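Local structure of major pollen allergen Pla l 1 (4Z8W) at residues N24-L29 against P119-A124; K43-K48 against Y70-E75; A36-D41 against Y63-V68; H10-V15 against E112-V117. The protein is a secreted major allergen of plantain pollen, a member of the Ole e 1 family that probably binds zinc ions. All coordinates share one frame; numbering follows the deposited sequence.

Interaction 1: residues N24-L29 against P119-A124; sequences NLINEL and PLSFRA
Ile26 carries most of the contact between the loop 24-29 and strand 114-123, and its longer branch does the touching. From CB, which points toward the strand, CG1 leaves anti to the carbonyl carbon (chi1 -68°) and comes alongside Ser121, 3.9 Å from CG1 to Ser121 CB. CD1 at the tip lies close against the proline ring, with Ile26 CD1 only 3.3 Å from Pro119 CB, tighter than usual carbon contact, and it also approaches Leu120 O. A branched aliphatic chain suits this place, because the ring and the CB of the serine are both apolar. At the other end of the contact the touch is polar. One water joins the two sides, donating to Asn24 OD1 at 2.9 Å and hydrogen-bonding to Ser121 OG. Asn24 CB approaches Arg123 NH1 at 4.0 Å, but the guanidinium finds its strong partners elsewhere: NE makes a salt bridge to Glu88, an experimentally identified zinc ligand, and NH1 bonds the carbonyl of Arg23. The arrangement is that of a surface loop laid over the side chains of one face of a strand in the mixed sheet of the Ole e 1 fold, beside the zinc-binding residues Glu88 and His21.

Interaction 2: residues K43-K48 against Y70-E75; sequences KDDSKK and YHEDCE. With ZN (zinc ion), chain B.
The turn around Asp44 and Asp45 meets Glu72 and Asp73 in a polar, metal-bridged contact at the surface, where the loop after strand 37-42 faces the loop that leads into strand 74-80. The zinc ion is bound from both sides, by Asp45 OD1 at 1.9 Å and by Asp73 OD1 at 2.0 Å, and the two carboxylates stand almost perpendicular, their planes 85° apart. Bringing two acids together costs repulsion, which the cation presumably offsets. Asp73 OD2, farther from the metal, accepts from the backbone N of Asp45 at 2.7 Å, so the amide positions one ligand against the other. Asp44 works in the opposite sense, its side chain gripping backbone and ring. CG stands anti to the carbonyl carbon (chi1 -81°), and the carboxylate uses both oxygens: OD1 takes the N-H of Glu72 at 2.8 Å, and OD2 offers its syn lone pair to His71 ND1 at 2.9 Å in a nearly straight bond within the ring plane. Since His71 NE2 bonds the carbonyl of Val68, acceptors face both ring nitrogens, consistent with a protonated imidazole. Backbone bonds from Lys43 N to Asp73 O and from Asp44 N to Glu72 O complete the join. A type I' turn from Lys43 to Ser46 shapes the first loop, and Ser46 OG and N both bind Lys43 O. Directly beyond, the disulfide between Cys74 and Cys42 ties together the neighbouring antiparallel strands 74-80 and 37-42, and His71 stacks on Tyr51 of strand 51-56.

Interaction 3: residues A36-D41 against Y63-V68; sequences AQVQLD and YRLPVV
Val38 meets Tyr63 in a CH-pi contact, the one aromatic element of this buried interface between strands 37-42 and 62-68. Val38 CG2 lies over one face of the ring, 3.9 Å from the centroid and 21° off its normal, nearest to CG, while CG1 comes close to CD2 and CE2. Chi1 of 50° sets Tyr63 CG between the backbone N and the carbonyl carbon, and chi2 then turns the ring so that one face meets the valine. The remaining contacts are purely aliphatic. The same Val38 CG2 reaches Leu65 CD2 at 4.2 Å; Leu65 sends its other methyl, CD1, to Leu40 CB at 3.7 Å; and the Leu40 and Val67 side chains cross at about a right angle, with Leu40 CD2 3.5 Å from Val67 CG2. Polar pairing stays off the interface: Gln39, which points away, gives a hydrogen bond from NE2 to Asp41 OD1 at 2.8 Å. The strand axes approach to 9.0 Å at 35°, a separation filled by side chains, so the strands belong to two sheets stacked face to face in a beta sandwich. Branched aliphatic residues and a ring face suit such a layer, and its chemistry implies cohesion by dispersion and exclusion of water, with shape rather than directed bonds fixing how the sheets sit.

Interaction 4: residues H10-V15 against E112-V117; sequences HVEGEV and EKTRHV
Val11 and Val117 pack methyl to methyl on the buried side of two parallel strands, Val11 CG1 lying 3.7 Å from Val117 CG1 with the side chains at about a right angle. Val117 CG2 bends over Gly13 and rests 3.9 Å from its CA; with no side chain there, the valine can come close to the backbone. Four main-chain bonds hold this part firmly. His10 N binds Lys113 O, His10 O takes the N-H of Arg115, Glu12 N gives the shortest bond, 2.8 Å to Arg115 O, and Glu12 O accepts from Val117 N. Arg115 begins on the same face as Val11, but its end turns away: NE and NH2 both grip Glu112 O, in the guanidinium plane, and NH1 bonds the carbonyl of Asp103.

The other face, lined by His10, Glu12, Thr114 and His116, is looser. Thr114 CG2 sits over one face of the His116 ring and 3.9 Å from Glu12 CB. The Glu12 carboxylate lies beside that ring, but the bond from His116 NE2 to Glu12 OE1 is weak, 3.3 Å and bent; its stronger partner is Arg64, which forms a salt bridge with OE2. Lys113 NZ stays 4.1 Å from His10 CE1, near the ring plane. A water bridges the two chain segments beyond the last direct bond of this contact, donating to Val117 O at 2.7 Å and accepting from Glu14 N.

Strand 8-18 thus has strand 114-123 as its parallel neighbour and pairs antiparallel with 62-68, while Val11, Arg115 and Val117 pack on Val102 of strand 100-102.

How the interactions relate
The four contacts run along an all-beta chain whose two sheets pack face to face. Interactions 1 and 4 share strand 114-123, paired with strand 8-18, with centres about 18 Å apart; along the chain their segments alternate. Interaction 3, nested inside the loop closed by interaction 4 and touching it, with about 9 Å between centres, joins the mixed sheet to the antiparallel one: strand 62-68 neighbours 8-18, and 37-42 neighbours 74-80. Interaction 2 continues from strands 37-42 and 74-80 into the zinc-binding loops, its centre about 15 Å from that of interaction 3. Interactions 1 and 2 lie on opposite sides of the chain's centre, their centres about 27 Å apart, so Asp45 and Asp73 are distant from the other zinc-binding residues beside Arg123.

Interaction 1: residues N24-L29 against P119-A124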
loop_
_atom_site.group_PDB
_atom_site.type_symbol
_atom_site.label_atom_id
_atom_site.label_comp_id
_atom_site.label_asym_id
_atom_site.label_seq_id
_atom_site.Cartn_x
_atom_site.Cartn_y
_atom_site.Cartn_z
ATOM N N ASN A 24 -6.300 0.222 -14.560
ATOM C CA ASN A 24 -5.891 -0.022 -13.134
ATOM C C ASN A 24 -4.406 -0.182 -13.121
ATOM O O ASN A 24 -3.832 -1.294 -13.356
ATOM C CB ASN A 24 -6.562 -1.259 -12.566
ATOM C CG ASN A 24 -6.088 -1.573 -11.154
ATOM O OD1 ASN A 24 -5.466 -0.752 -10.519
ATOM N ND2 ASN A 24 -6.449 -2.742 -10.651
ATOM N N LEU A 25 -3.756 0.945 -12.964
ATOM C CA LEU A 25 -2.316 0.970 -12.986
ATOM C C LEU A 25 -1.779 2.298 -12.541
ATOM O O LEU A 25 -2.532 3.304 -12.391
ATOM C CB LEU A 25 -1.787 0.687 -14.452
ATOM C CG LEU A 25 -1.674 1.876 -15.429
ATOM C CD1 LEU A 25 -0.987 1.537 -16.757
ATOM C CD2 LEU A 25 -2.996 2.576 -15.671
ATOM N N ILE A 26 -0.472 2.316 -12.305
ATOM C CA ILE A 26 0.242 3.516 -12.018
ATOM C C ILE A 26 1.113 3.790 -13.230
ATOM O O ILE A 26 1.911 2.925 -13.622
ATOM C CB ILE A 26 1.142 3.371 -10.750
ATOM C CG1 ILE A 26 0.226 3.229 -9.511
ATOM C CG2 ILE A 26 2.147 4.534 -10.665
ATOM C CD1 ILE A 26 0.950 2.940 -8.203
ATOM N N ASN A 27 1.016 4.994 -13.781
ATOM C CA ASN A 27 1.800 5.364 -14.979
ATOM C C ASN A 27 2.219 6.800 -14.877
ATOM O O ASN A 27 2.130 7.360 -13.808
ATOM C CB ASN A 27 1.008 5.090 -16.261
ATOM C CG ASN A 27 -0.319 5.878 -16.356
ATOM O OD1 ASN A 27 -0.571 6.894 -15.676
ATOM N ND2 ASN A 27 -1.153 5.436 -17.291
ATOM N N GLU A 28 2.706 7.401 -15.967
ATOM C CA GLU A 28 3.211 8.762 -15.903
ATOM C C GLU A 28 2.107 9.737 -15.605
ATOM O O GLU A 28 2.405 10.843 -15.273
ATOM C CB GLU A 28 3.895 9.196 -17.227
ATOM C CG GLU A 28 3.166 8.745 -18.488
ATOM C CD GLU A 28 3.347 7.248 -18.751
ATOM O OE1 GLU A 28 4.507 6.776 -18.714
ATOM O OE2 GLU A 28 2.343 6.532 -18.977
ATOM N N LEU A 29 0.836 9.372 -15.798
ATOM C CA LEU A 29 -0.207 10.346 -15.457
ATOM C C LEU A 29 -0.515 10.300 -13.981
ATOM O O LEU A 29 -1.182 11.202 -13.484
ATOM C CB LEU A 29 -1.494 10.213 -16.285
ATOM C CG LEU A 29 -1.390 10.537 -17.782
ATOM C CD1 LEU A 29 -2.687 10.215 -18.509
ATOM C CD2 LEU A 29 -0.939 11.960 -18.070
ATOM N N PRO A 119 3.890 -0.168 -5.187
ATOM C CA PRO A 119 2.971 1.021 -4.994
ATOM C C PRO A 119 1.491 0.635 -5.106
ATOM O O PRO A 119 1.150 -0.379 -5.697
ATOM C CB PRO A 119 3.383 1.989 -6.123
ATOM C CG PRO A 119 4.148 1.163 -7.105
ATOM C CD PRO A 119 4.794 0.005 -6.354
ATOM N N LEU A 120 0.628 1.390 -4.453
ATOM C CA LEU A 120 -0.820 1.190 -4.536
ATOM C C LEU A 120 -1.437 2.473 -5.070
ATOM O O LEU A 120 -0.859 3.548 -4.921
ATOM C CB LEU A 120 -1.407 0.937 -3.125
ATOM C CG LEU A 120 -0.988 -0.396 -2.479
ATOM C CD1 LEU A 120 -1.057 -0.288 -0.948
ATOM C CD2 LEU A 120 -1.817 -1.520 -3.059
ATOM N N SER A 121 -2.608 2.376 -5.664
ATOM C CA SER A 121 -3.314 3.566 -6.086
ATOM C C SER A 121 -4.824 3.537 -5.742
ATOM O O SER A 121 -5.496 2.521 -5.845
ATOM C CB SER A 121 -3.105 3.780 -7.634
ATOM O OG SER A 121 -3.646 2.642 -8.347
ATOM N N PHE A 122 -5.347 4.677 -5.358
ATOM C CA PHE A 122 -6.757 4.944 -5.518
ATOM C C PHE A 122 -7.033 5.399 -6.982
ATOM O O PHE A 122 -6.137 5.805 -7.705
ATOM C CB PHE A 122 -7.120 6.112 -4.581
ATOM C CG PHE A 122 -7.140 5.747 -3.120
ATOM C CD1 PHE A 122 -8.141 4.908 -2.621
ATOM C CD2 PHE A 122 -6.116 6.162 -2.258
ATOM C CE1 PHE A 122 -8.160 4.506 -1.274
ATOM C CE2 PHE A 122 -6.157 5.822 -0.894
ATOM C CZ PHE A 122 -7.188 5.027 -0.396
ATOM N N ARG A 123 -8.300 5.392 -7.381
ATOM C CA ARG A 123 -8.637 5.648 -8.780
ATOM C C ARG A 123 -9.737 6.702 -8.921
ATOM O O ARG A 123 -10.639 6.720 -8.144
ATOM C CB ARG A 123 -8.959 4.325 -9.481
ATOM C CG ARG A 123 -9.265 4.530 -11.006
ATOM C CD ARG A 123 -9.467 3.160 -11.652
ATOM N NE ARG A 123 -10.631 2.457 -11.173
ATOM C CZ ARG A 123 -10.978 1.242 -11.597
ATOM N NH1 ARG A 123 -10.174 0.557 -12.434
ATOM N NH2 ARG A 123 -12.076 0.700 -11.161
ATOM N N ALA A 124 -9.546 7.642 -9.851
ATOM C CA ALA A 124 -10.502 8.630 -10.166
ATOM C C ALA A 124 -11.761 8.041 -10.835
ATOM O O ALA A 124 -11.775 6.899 -11.305
ATOM C CB ALA A 124 -9.862 9.751 -11.008
HETATM O O HOH W 1 -5.822 2.065 -10.108
#

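Interaction 2: residues K43-K48 against Y70-E75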
loop_
_atom_site.group_PDB
_atom_site.type_symbol
_atom_site.label_atom_id
_atom_site.label_comp_id
_atom_site.label_asym_id
_atom_site.label_seq_id
_atom_site.Cartn_x
_atom_site.Cartn_y
_atom_site.Cartn_z
ATOM N N LYS A 43 -0.905 -11.899 9.798
ATOM C CA LYS A 43 -1.585 -13.003 10.476
ATOM C C LYS A 43 -0.624 -13.847 11.275
ATOM O O LYS A 43 -1.041 -14.530 12.231
ATOM C CB LYS A 43 -2.302 -13.865 9.474
ATOM C CG LYS A 43 -3.305 -13.044 8.683
ATOM C CD LYS A 43 -4.016 -13.895 7.654
ATOM C CE LYS A 43 -5.141 -13.038 7.083
ATOM N NZ LYS A 43 -5.791 -13.725 5.936
ATOM N N ASP A 44 0.657 -13.830 10.868
ATOM C CA ASP A 44 1.700 -14.481 11.663
ATOM C C ASP A 44 1.325 -15.925 11.840
ATOM O O ASP A 44 1.496 -16.480 12.914
ATOM C CB ASP A 44 1.813 -13.782 13.039
ATOM C CG ASP A 44 2.645 -12.482 12.954
ATOM O OD1 ASP A 44 3.579 -12.427 12.102
ATOM O OD2 ASP A 44 2.383 -11.537 13.714
ATOM N N ASP A 45 0.806 -16.495 10.762
ATOM C CA ASP A 45 0.443 -17.887 10.633
ATOM C C ASP A 45 -0.640 -18.355 11.622
ATOM O O ASP A 45 -0.696 -19.541 11.938
ATOM C CB ASP A 45 1.690 -18.801 10.649
ATOM C CG ASP A 45 2.510 -18.637 9.387
ATOM O OD1 ASP A 45 2.035 -19.007 8.228
ATOM O OD2 ASP A 45 3.639 -18.126 9.581
ATOM N N SER A 46 -1.463 -17.420 12.094
ATOM C CA SER A 46 -2.567 -17.778 12.982
ATOM C C SER A 46 -3.883 -17.716 12.214
ATOM O O SER A 46 -4.945 -17.976 12.775
ATOM C CB SER A 46 -2.582 -16.886 14.234
ATOM O OG SER A 46 -3.161 -15.626 13.917
ATOM N N LYS A 47 -3.823 -17.426 10.913
ATOM C CA LYS A 47 -5.047 -17.448 10.058
ATOM C C LYS A 47 -6.136 -16.401 10.394
ATOM O O LYS A 47 -7.180 -16.368 9.767
ATOM C CB LYS A 47 -5.645 -18.873 9.977
ATOM C CG LYS A 47 -4.597 -19.943 9.654
ATOM C CD LYS A 47 -5.144 -21.349 9.804
ATOM C CE LYS A 47 -4.275 -22.350 9.063
ATOM N NZ LYS A 47 -5.100 -23.503 8.586
ATOM N N LYS A 48 -5.882 -15.560 11.383
ATOM C CA LYS A 48 -6.636 -14.315 11.581
ATOM C C LYS A 48 -5.570 -13.203 11.741
ATOM O O LYS A 48 -4.449 -13.516 12.113
ATOM C CB LYS A 48 -7.531 -14.420 12.826
ATOM C CG LYS A 48 -6.770 -14.640 14.150
ATOM C CD LYS A 48 -7.740 -14.963 15.294
ATOM C CE LYS A 48 -7.967 -13.779 16.249
ATOM N NZ LYS A 48 -8.423 -12.536 15.532
ATOM N N TYR A 70 9.798 -9.713 14.098
ATOM C CA TYR A 70 9.684 -10.310 12.757
ATOM C C TYR A 70 8.221 -10.748 12.580
ATOM O O TYR A 70 7.521 -10.985 13.586
ATOM C CB TYR A 70 10.648 -11.503 12.569
ATOM C CG TYR A 70 12.117 -11.145 12.676
ATOM C CD1 TYR A 70 12.828 -10.661 11.582
ATOM C CD2 TYR A 70 12.812 -11.334 13.908
ATOM C CE1 TYR A 70 14.197 -10.364 11.697
ATOM C CE2 TYR A 70 14.166 -11.050 14.039
ATOM C CZ TYR A 70 14.842 -10.572 12.938
ATOM O OH TYR A 70 16.171 -10.297 13.058
ATOM N N HIS A 71 7.735 -10.858 11.335
ATOM C CA HIS A 71 6.338 -11.304 11.154
ATOM C C HIS A 71 6.210 -12.092 9.907
ATOM O O HIS A 71 7.114 -12.092 9.070
ATOM C CB HIS A 71 5.305 -10.137 11.166
ATOM C CG HIS A 71 5.331 -9.299 12.409
ATOM N ND1 HIS A 71 4.498 -9.515 13.489
ATOM C CD2 HIS A 71 6.133 -8.257 12.759
ATOM C CE1 HIS A 71 4.784 -8.648 14.449
ATOM N NE2 HIS A 71 5.779 -7.884 14.037
ATOM N N GLU A 72 5.093 -12.817 9.798
ATOM C CA GLU A 72 4.754 -13.586 8.581
ATOM C C GLU A 72 3.350 -13.195 8.164
ATOM O O GLU A 72 2.556 -12.653 9.011
ATOM C CB GLU A 72 4.817 -15.149 8.851
ATOM C CG GLU A 72 6.200 -15.717 9.283
ATOM C CD GLU A 72 7.339 -15.640 8.222
ATOM O OE1 GLU A 72 7.080 -15.237 7.073
ATOM O OE2 GLU A 72 8.512 -16.022 8.525
ATOM N N ASP A 73 3.081 -13.406 6.878
ATOM C CA ASP A 73 1.752 -13.250 6.273
ATOM C C ASP A 73 1.347 -11.808 6.466
ATOM O O ASP A 73 0.273 -11.520 6.984
ATOM C CB ASP A 73 0.679 -14.193 6.858
ATOM C CG ASP A 73 1.165 -15.615 6.997
ATOM O OD1 ASP A 73 1.782 -16.128 6.074
ATOM O OD2 ASP A 73 0.916 -16.242 8.032
ATOM N N CYS A 74 2.211 -10.914 5.987
ATOM C CA CYS A 74 1.988 -9.485 6.123
ATOM C C CYS A 74 1.631 -8.828 4.810
ATOM O O CYS A 74 2.297 -9.092 3.767
ATOM C CB CYS A 74 3.280 -8.842 6.616
ATOM S SG CYS A 74 3.779 -9.432 8.239
ATOM N N GLU A 75 0.700 -7.879 4.852
ATOM C CA GLU A 75 0.423 -7.103 3.673
ATOM C C GLU A 75 -0.159 -5.759 3.960
ATOM O O GLU A 75 -0.770 -5.541 5.042
ATOM C CB GLU A 75 -0.450 -7.873 2.651
ATOM C CG GLU A 75 -1.863 -8.073 3.113
ATOM C CD GLU A 75 -2.554 -9.232 2.360
ATOM O OE1 GLU A 75 -3.786 -9.236 2.334
ATOM O OE2 GLU A 75 -1.880 -10.146 1.848
HETATM ZN ZN ZN B . 2.196 -18.046 6.535
HETATM O O HOH W 2 -2.275 -17.486 8.591
#

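Interaction 3: residues A36-D41 against Y63-V68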
loop_
_atom_site.group_PDB
_atom_site.type_symbol
_atom_site.label_atom_id
_atom_site.label_comp_id
_atom_site.label_asym_id
_atom_site.label_seq_id
_atom_site.Cartn_x
_atom_site.Cartn_y
_atom_site.Cartn_z
ATOM N N ALA A 36 -2.958 9.969 2.463
ATOM C CA ALA A 36 -3.687 8.723 2.331
ATOM C C ALA A 36 -3.424 7.923 3.588
ATOM O O ALA A 36 -2.370 8.019 4.163
ATOM C CB ALA A 36 -3.219 7.901 1.091
ATOM N N GLN A 37 -4.375 7.067 3.963
ATOM C CA GLN A 37 -4.175 6.192 5.080
ATOM C C GLN A 37 -4.090 4.744 4.585
ATOM O O GLN A 37 -4.964 4.280 3.838
ATOM C CB GLN A 37 -5.315 6.354 6.091
ATOM C CG GLN A 37 -5.383 7.767 6.739
ATOM C CD GLN A 37 -6.721 8.055 7.432
ATOM O OE1 GLN A 37 -7.421 7.138 7.940
ATOM N NE2 GLN A 37 -7.115 9.306 7.402
ATOM N N VAL A 38 -3.071 4.036 5.104
ATOM C CA VAL A 38 -2.773 2.651 4.751
ATOM C C VAL A 38 -2.736 1.805 6.040
ATOM O O VAL A 38 -2.698 2.330 7.163
ATOM C CB VAL A 38 -1.455 2.530 3.939
ATOM C CG1 VAL A 38 -1.439 3.427 2.679
ATOM C CG2 VAL A 38 -0.263 2.935 4.796
ATOM N N GLN A 39 -2.800 0.495 5.911
ATOM C CA GLN A 39 -2.682 -0.342 7.083
ATOM C C GLN A 39 -1.923 -1.630 6.744
ATOM O O GLN A 39 -2.256 -2.312 5.743
ATOM C CB GLN A 39 -4.087 -0.694 7.583
ATOM C CG GLN A 39 -4.114 -1.553 8.842
ATOM C CD GLN A 39 -5.501 -1.597 9.430
ATOM O OE1 GLN A 39 -6.113 -0.534 9.649
ATOM N NE2 GLN A 39 -6.038 -2.807 9.628
ATOM N N LEU A 40 -0.891 -1.880 7.540
ATOM C CA LEU A 40 -0.170 -3.203 7.621
ATOM C C LEU A 40 -0.905 -4.211 8.521
ATOM O O LEU A 40 -1.243 -3.895 9.672
ATOM C CB LEU A 40 1.286 -2.990 8.083
ATOM C CG LEU A 40 2.000 -4.348 8.434
ATOM C CD1 LEU A 40 2.246 -5.184 7.172
ATOM C CD2 LEU A 40 3.303 -4.202 9.236
ATOM N N ASP A 41 -1.252 -5.384 7.991
ATOM C CA ASP A 41 -1.878 -6.476 8.740
ATOM C C ASP A 41 -1.084 -7.737 8.526
ATOM O O ASP A 41 -0.796 -8.092 7.351
ATOM C CB ASP A 41 -3.313 -6.743 8.241
ATOM C CG ASP A 41 -4.247 -5.525 8.467
ATOM O OD1 ASP A 41 -4.287 -5.013 9.590
ATOM O OD2 ASP A 41 -4.862 -5.034 7.510
ATOM N N TYR A 63 4.594 6.282 2.661
ATOM C CA TYR A 63 4.321 6.018 4.066
ATOM C C TYR A 63 5.564 5.274 4.630
ATOM O O TYR A 63 6.362 4.735 3.877
ATOM C CB TYR A 63 3.047 5.157 4.316
ATOM C CG TYR A 63 2.992 3.852 3.448
ATOM C CD1 TYR A 63 3.669 2.658 3.854
ATOM C CD2 TYR A 63 2.284 3.843 2.250
ATOM C CE1 TYR A 63 3.603 1.513 3.068
ATOM C CE2 TYR A 63 2.212 2.670 1.432
ATOM C CZ TYR A 63 2.870 1.537 1.845
ATOM O OH TYR A 63 2.800 0.400 1.093
ATOM N N ARG A 64 5.680 5.173 5.946
ATOM C CA ARG A 64 6.866 4.494 6.529
ATOM C C ARG A 64 6.387 4.022 7.867
ATOM O O ARG A 64 6.212 4.788 8.837
ATOM C CB ARG A 64 8.064 5.438 6.574
ATOM C CG ARG A 64 9.276 4.948 7.298
ATOM C CD ARG A 64 10.393 5.980 7.188
ATOM N NE ARG A 64 11.508 5.642 8.048
ATOM C CZ ARG A 64 12.570 4.957 7.626
ATOM N NH1 ARG A 64 12.652 4.546 6.348
ATOM N NH2 ARG A 64 13.548 4.672 8.479
ATOM N N LEU A 65 6.053 2.735 7.905
ATOM C CA LEU A 65 5.429 2.186 9.081
ATOM C C LEU A 65 6.479 1.517 9.953
ATOM O O LEU A 65 7.259 0.674 9.453
ATOM C CB LEU A 65 4.356 1.205 8.678
ATOM C CG LEU A 65 3.346 1.598 7.588
ATOM C CD1 LEU A 65 2.545 0.343 7.196
ATOM C CD2 LEU A 65 2.394 2.722 8.018
ATOM N N PRO A 66 6.532 1.890 11.256
ATOM C CA PRO A 66 7.585 1.309 12.150
ATOM C C PRO A 66 7.034 0.001 12.695
ATOM O O PRO A 66 5.929 -0.039 13.186
ATOM C CB PRO A 66 7.708 2.370 13.287
ATOM C CG PRO A 66 6.424 3.135 13.252
ATOM C CD PRO A 66 5.603 2.760 12.021
ATOM N N VAL A 67 7.750 -1.090 12.494
ATOM C CA VAL A 67 7.232 -2.421 12.882
ATOM C C VAL A 67 8.175 -2.966 13.972
ATOM O O VAL A 67 9.359 -2.764 13.883
ATOM C CB VAL A 67 7.310 -3.320 11.646
ATOM C CG1 VAL A 67 7.133 -4.828 11.987
ATOM C CG2 VAL A 67 6.245 -2.797 10.629
ATOM N N VAL A 68 7.640 -3.617 14.984
ATOM C CA VAL A 68 8.498 -4.243 15.995
ATOM C C VAL A 68 8.382 -5.755 15.803
ATOM O O VAL A 68 7.261 -6.295 15.752
ATOM C CB VAL A 68 7.988 -3.887 17.411
ATOM C CG1 VAL A 68 8.938 -4.439 18.506
ATOM C CG2 VAL A 68 7.784 -2.364 17.545
#

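Interaction 4: residues H10-V15 against E112-V117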
loop_
_atom_site.group_PDB
_atom_site.type_symbol
_atom_site.label_atom_id
_atom_site.label_comp_id
_atom_site.label_asym_id
_atom_site.label_seq_id
_atom_site.Cartn_x
_atom_site.Cartn_y
_atom_site.Cartn_z
ATOM N N HIS A 10 11.159 -0.635 9.263
ATOM C CA HIS A 10 10.202 0.319 8.664
ATOM C C HIS A 10 9.710 -0.217 7.296
ATOM O O HIS A 10 10.486 -0.596 6.457
ATOM C CB HIS A 10 10.828 1.732 8.548
ATOM C CG HIS A 10 11.036 2.407 9.885
ATOM N ND1 HIS A 10 12.190 2.257 10.622
ATOM C CD2 HIS A 10 10.219 3.204 10.624
ATOM C CE1 HIS A 10 12.085 2.926 11.756
ATOM N NE2 HIS A 10 10.889 3.502 11.787
ATOM N N VAL A 11 8.397 -0.226 7.079
ATOM C CA VAL A 11 7.938 -0.647 5.794
ATOM C C VAL A 11 7.628 0.581 4.961
ATOM O O VAL A 11 6.756 1.357 5.347
ATOM C CB VAL A 11 6.710 -1.513 5.978
ATOM C CG1 VAL A 11 6.151 -1.858 4.603
ATOM C CG2 VAL A 11 7.114 -2.778 6.764
ATOM N N GLU A 12 8.245 0.690 3.791
ATOM C CA GLU A 12 8.089 1.924 3.023
ATOM C C GLU A 12 7.441 1.647 1.686
ATOM O O GLU A 12 7.791 0.686 1.011
ATOM C CB GLU A 12 9.445 2.549 2.793
ATOM C CG GLU A 12 9.382 4.044 2.917
ATOM C CD GLU A 12 10.762 4.651 3.121
ATOM O OE1 GLU A 12 11.557 4.485 2.195
ATOM O OE2 GLU A 12 11.000 5.308 4.164
ATOM N N GLY A 13 6.473 2.474 1.306
ATOM C CA GLY A 13 5.849 2.324 -0.014
ATOM C C GLY A 13 5.197 3.648 -0.394
ATOM O O GLY A 13 5.216 4.601 0.364
ATOM N N GLU A 14 4.651 3.673 -1.602
ATOM C CA GLU A 14 4.005 4.869 -2.169
ATOM C C GLU A 14 2.497 4.698 -2.404
ATOM O O GLU A 14 2.054 3.576 -2.695
ATOM C CB GLU A 14 4.666 5.241 -3.509
ATOM C CG GLU A 14 6.095 5.774 -3.417
ATOM C CD GLU A 14 7.104 4.648 -3.276
ATOM O OE1 GLU A 14 7.230 3.840 -4.229
ATOM O OE2 GLU A 14 7.775 4.571 -2.228
ATOM N N VAL A 15 1.714 5.791 -2.339
ATOM C CA VAL A 15 0.319 5.735 -2.761
ATOM C C VAL A 15 0.128 6.818 -3.843
ATOM O O VAL A 15 0.570 7.956 -3.650
ATOM C CB VAL A 15 -0.635 5.981 -1.550
ATOM C CG1 VAL A 15 -2.119 6.068 -1.980
ATOM C CG2 VAL A 15 -0.463 4.842 -0.545
ATOM N N GLU A 112 19.024 -5.367 5.160
ATOM C CA GLU A 112 18.291 -4.078 5.218
ATOM C C GLU A 112 17.178 -4.047 6.288
ATOM O O GLU A 112 16.384 -4.987 6.401
ATOM C CB GLU A 112 17.681 -3.723 3.848
ATOM C CG GLU A 112 18.674 -3.158 2.842
ATOM C CD GLU A 112 19.359 -4.248 2.041
ATOM O OE1 GLU A 112 18.979 -5.441 2.177
ATOM O OE2 GLU A 112 20.286 -3.917 1.263
ATOM N N LYS A 113 17.131 -2.962 7.065
ATOM C CA LYS A 113 16.078 -2.696 8.011
ATOM C C LYS A 113 14.824 -1.963 7.384
ATOM O O LYS A 113 13.735 -2.010 7.957
ATOM C CB LYS A 113 16.656 -1.893 9.169
ATOM C CG LYS A 113 15.780 -1.829 10.405
ATOM C CD LYS A 113 16.574 -1.244 11.586
ATOM C CE LYS A 113 16.302 0.244 11.837
ATOM N NZ LYS A 113 15.189 0.443 12.828
ATOM N N THR A 114 14.983 -1.299 6.230
ATOM C CA THR A 114 13.825 -0.799 5.481
ATOM C C THR A 114 13.374 -1.842 4.469
ATOM O O THR A 114 14.143 -2.293 3.617
ATOM C CB THR A 114 14.117 0.547 4.770
ATOM O OG1 THR A 114 14.504 1.494 5.759
ATOM C CG2 THR A 114 12.843 1.153 4.125
ATOM N N ARG A 115 12.110 -2.229 4.536
ATOM C CA ARG A 115 11.587 -3.094 3.475
ATOM C C ARG A 115 10.678 -2.245 2.602
ATOM O O ARG A 115 9.755 -1.606 3.134
ATOM C CB ARG A 115 10.868 -4.275 4.138
ATOM C CG ARG A 115 11.745 -4.992 5.170
ATOM C CD ARG A 115 12.811 -5.842 4.479
ATOM N NE ARG A 115 13.917 -6.291 5.359
ATOM C CZ ARG A 115 14.083 -7.552 5.805
ATOM N NH1 ARG A 115 13.203 -8.503 5.501
ATOM N NH2 ARG A 115 15.116 -7.882 6.584
ATOM N N HIS A 116 10.929 -2.222 1.285
ATOM C CA HIS A 116 10.155 -1.438 0.343
ATOM C C HIS A 116 9.091 -2.314 -0.225
ATOM O O HIS A 116 9.289 -3.556 -0.379
ATOM C CB HIS A 116 11.079 -0.900 -0.779
ATOM C CG HIS A 116 11.960 0.227 -0.329
ATOM N ND1 HIS A 116 13.279 0.047 0.049
ATOM C CD2 HIS A 116 11.700 1.542 -0.152
ATOM C CE1 HIS A 116 13.800 1.206 0.407
ATOM N NE2 HIS A 116 12.861 2.131 0.299
ATOM N N VAL A 117 7.938 -1.740 -0.526
ATOM C CA VAL A 117 6.850 -2.531 -1.108
ATOM C C VAL A 117 6.396 -1.919 -2.449
ATOM O O VAL A 117 6.747 -0.773 -2.749
ATOM C CB VAL A 117 5.750 -2.763 -0.066
ATOM C CG1 VAL A 117 6.377 -3.354 1.210
ATOM C CG2 VAL A 117 5.049 -1.465 0.266
HETATM O O HOH W 3 5.765 1.610 -3.374
#